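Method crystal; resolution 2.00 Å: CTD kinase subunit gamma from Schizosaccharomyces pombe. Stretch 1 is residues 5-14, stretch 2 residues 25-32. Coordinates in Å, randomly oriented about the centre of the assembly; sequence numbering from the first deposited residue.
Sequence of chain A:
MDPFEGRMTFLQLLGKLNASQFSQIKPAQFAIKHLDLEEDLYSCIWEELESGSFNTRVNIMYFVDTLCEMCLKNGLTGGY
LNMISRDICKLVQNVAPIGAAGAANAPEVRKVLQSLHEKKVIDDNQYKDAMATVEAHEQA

Stretch 1 5-14: EGRMTFLQLL
Stretch 2, residues 25-32: IKPAQFAI

Residues 5-14 and 25-32 are both helical and run nearly antiparallel, their axes 9.2 Å apart at closest approach and crossing at -159°. Leu13 and Pro27 set the register, with CA atoms 5.4 Å apart. No hydrogen bond links the helices; 408 Å² of mostly apolar surface is buried instead.

Phe30 is the central knob. Its CB points toward the first helix, and chi1 t with chi2 89° carries the ring among Gly6, Thr9, Phe10 and Leu13. The contact at Gly6 is made by its backbone: Gly6 O lies 3.5 Å from Phe30 CE2 while accepting the helical bond from Phe10 N. Thr9 (chi1 m) places CG2 3.7 Å from Phe30 CE1.

Phe10 leaves its helix sideways, but chi1 t and chi2 60° bring the ring across. Its CD1 lies 3.8 Å from Phe30 CD2, and its CE1 packs 3.9 Å from Ala31 CB, the methyl group lying against the ring. Pro27 O meets the Phe10 edge, 3.3 Å from CE1.

Leu13 points toward the partner with off-rotamer chi1 -101° and chi2 16°, packing CD2 3.8 Å from Phe30 CB and CB 4.1 Å from Pro27 CB. The C-gamma-exo ring of Pro27 lies against Leu13, with Pro27 CG 3.8 Å from Leu13 O.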

# COMPACT_ATOMS: atom_id res chain seq x y z
N GLU A 5 -0.45 18.12 12.15
CA GLU A 5 -1.83 18.13 11.67
C GLU A 5 -2.00 17.18 10.47
O GLU A 5 -3.02 16.49 10.34
CB GLU A 5 -2.28 19.54 11.28
CG GLU A 5 -3.78 19.59 10.92
CD GLU A 5 -4.28 20.95 10.46
OE1 GLU A 5 -5.44 21.03 10.00
OE2 GLU A 5 -3.52 21.94 10.54
N GLY A 6 -1.00 17.16 9.60
CA GLY A 6 -1.00 16.25 8.47
C GLY A 6 -1.13 14.79 8.89
O GLY A 6 -1.98 14.06 8.36
N ARG A 7 -0.29 14.37 9.83
CA ARG A 7 -0.32 13.00 10.34
C ARG A 7 -1.66 12.70 11.02
O ARG A 7 -2.25 11.65 10.79
CB ARG A 7 0.84 12.76 11.33
CG ARG A 7 2.23 12.78 10.69
CD ARG A 7 3.32 12.28 11.64
NE ARG A 7 3.46 13.10 12.84
CZ ARG A 7 4.23 14.18 12.93
NH1 ARG A 7 4.98 14.56 11.91
NH2 ARG A 7 4.28 14.87 14.07
N MSE A 8 -2.12 13.61 11.88
CA MSE A 8 -3.37 13.40 12.62
C MSE A 8 -4.57 13.20 11.69
O MSE A 8 -5.35 12.24 11.83
CB MSE A 8 -3.65 14.59 13.55
CG MSE A 8 -4.90 14.38 14.42
SE MSE A 8 -4.71 12.81 15.58
CE MSE A 8 -3.37 13.56 16.76
N THR A 9 -4.73 14.12 10.75
CA THR A 9 -5.80 14.04 9.76
C THR A 9 -5.67 12.80 8.88
O THR A 9 -6.66 12.09 8.65
CB THR A 9 -5.83 15.31 8.88
OG1 THR A 9 -5.99 16.46 9.72
CG2 THR A 9 -7.00 15.25 7.89
N PHE A 10 -4.47 12.52 8.40
CA PHE A 10 -4.26 11.35 7.54
C PHE A 10 -4.59 10.05 8.26
O PHE A 10 -5.24 9.17 7.69
CB PHE A 10 -2.83 11.34 6.97
CG PHE A 10 -2.59 10.29 5.92
CD1 PHE A 10 -3.33 10.28 4.74
CD2 PHE A 10 -1.60 9.32 6.09
CE1 PHE A 10 -3.10 9.32 3.75
CE2 PHE A 10 -1.36 8.36 5.11
CZ PHE A 10 -2.10 8.36 3.94
N LEU A 11 -4.18 9.93 9.52
CA LEU A 11 -4.50 8.74 10.31
C LEU A 11 -6.02 8.54 10.44
O LEU A 11 -6.52 7.42 10.35
CB LEU A 11 -3.81 8.78 11.69
CG LEU A 11 -2.31 8.43 11.74
CD1 LEU A 11 -1.72 8.71 13.13
CD2 LEU A 11 -2.09 6.95 11.33
N GLN A 12 -6.76 9.64 10.66
CA GLN A 12 -8.22 9.58 10.72
C GLN A 12 -8.81 9.12 9.38
O GLN A 12 -9.70 8.27 9.34
CB GLN A 12 -8.80 10.93 11.14
CG GLN A 12 -8.46 11.33 12.57
CD GLN A 12 -9.01 12.70 12.94
OE1 GLN A 12 -10.22 12.88 13.07
NE2 GLN A 12 -8.12 13.67 13.09
N LEU A 13 -8.32 9.68 8.29
CA LEU A 13 -8.73 9.23 6.96
C LEU A 13 -8.43 7.74 6.72
O LEU A 13 -9.27 7.01 6.18
CB LEU A 13 -8.04 10.09 5.89
CG LEU A 13 -8.85 11.21 5.23
CD1 LEU A 13 -10.11 11.56 5.99
CD2 LEU A 13 -7.98 12.44 4.96
N LEU A 14 -7.24 7.29 7.11
CA LEU A 14 -6.90 5.87 6.98
C LEU A 14 -7.87 4.98 7.75
O LEU A 14 -8.13 3.85 7.35
CB LEU A 14 -5.48 5.60 7.46
CG LEU A 14 -4.40 6.11 6.51
CD1 LEU A 14 -3.02 5.97 7.15
CD2 LEU A 14 -4.50 5.36 5.20
N ILE A 25 -10.24 6.78 -1.93
CA ILE A 25 -10.03 7.98 -2.72
C ILE A 25 -9.64 9.20 -1.88
O ILE A 25 -8.67 9.89 -2.20
CB ILE A 25 -11.27 8.33 -3.57
CG1 ILE A 25 -11.53 7.23 -4.60
CG2 ILE A 25 -11.08 9.67 -4.26
CD1 ILE A 25 -10.31 6.90 -5.45
N LYS A 26 -10.40 9.48 -0.84
CA LYS A 26 -10.13 10.67 -0.03
C LYS A 26 -8.76 10.64 0.66
O LYS A 26 -8.06 11.65 0.68
CB LYS A 26 -11.24 10.89 1.00
CG LYS A 26 -11.66 12.34 1.12
CD LYS A 26 -12.39 12.62 2.43
CE LYS A 26 -12.26 14.11 2.79
NZ LYS A 26 -12.75 14.42 4.17
N PRO A 27 -8.38 9.50 1.26
CA PRO A 27 -7.03 9.47 1.86
C PRO A 27 -5.93 9.62 0.80
O PRO A 27 -4.90 10.21 1.09
CB PRO A 27 -6.93 8.07 2.50
CG PRO A 27 -8.31 7.53 2.54
CD PRO A 27 -9.19 8.32 1.61
N ALA A 28 -6.16 9.10 -0.40
CA ALA A 28 -5.19 9.23 -1.48
C ALA A 28 -5.05 10.67 -1.97
O ALA A 28 -3.94 11.14 -2.23
CB ALA A 28 -5.55 8.31 -2.65
N GLN A 29 -6.18 11.37 -2.10
CA GLN A 29 -6.17 12.78 -2.50
C GLN A 29 -5.46 13.67 -1.47
O GLN A 29 -4.71 14.59 -1.84
CB GLN A 29 -7.59 13.30 -2.75
CG GLN A 29 -8.22 12.76 -4.03
CD GLN A 29 -9.69 13.11 -4.17
OE1 GLN A 29 -10.41 13.24 -3.18
NE2 GLN A 29 -10.15 13.26 -5.41
N PHE A 30 -5.71 13.39 -0.20
CA PHE A 30 -5.03 14.10 0.90
C PHE A 30 -3.52 13.89 0.85
O PHE A 30 -2.75 14.85 0.96
CB PHE A 30 -5.55 13.63 2.26
CG PHE A 30 -4.98 14.39 3.42
CD1 PHE A 30 -5.60 15.55 3.88
CD2 PHE A 30 -3.83 13.95 4.06
CE1 PHE A 30 -5.07 16.26 4.96
CE2 PHE A 30 -3.30 14.66 5.14
CZ PHE A 30 -3.92 15.81 5.58
N ALA A 31 -3.09 12.64 0.71
CA ALA A 31 -1.67 12.31 0.67
C ALA A 31 -0.96 13.06 -0.45
O ALA A 31 0.20 13.46 -0.30
CB ALA A 31 -1.46 10.80 0.51
N ILE A 32 -1.67 13.24 -1.56
CA ILE A 32 -1.11 13.87 -2.76
C ILE A 32 -1.13 15.38 -2.63
O ILE A 32 -0.18 16.06 -3.00
CB ILE A 32 -1.86 13.43 -4.04
CG1 ILE A 32 -1.51 11.97 -4.38
CG2 ILE A 32 -1.53 14.35 -5.21
CD1 ILE A 32 -2.48 11.29 -5.31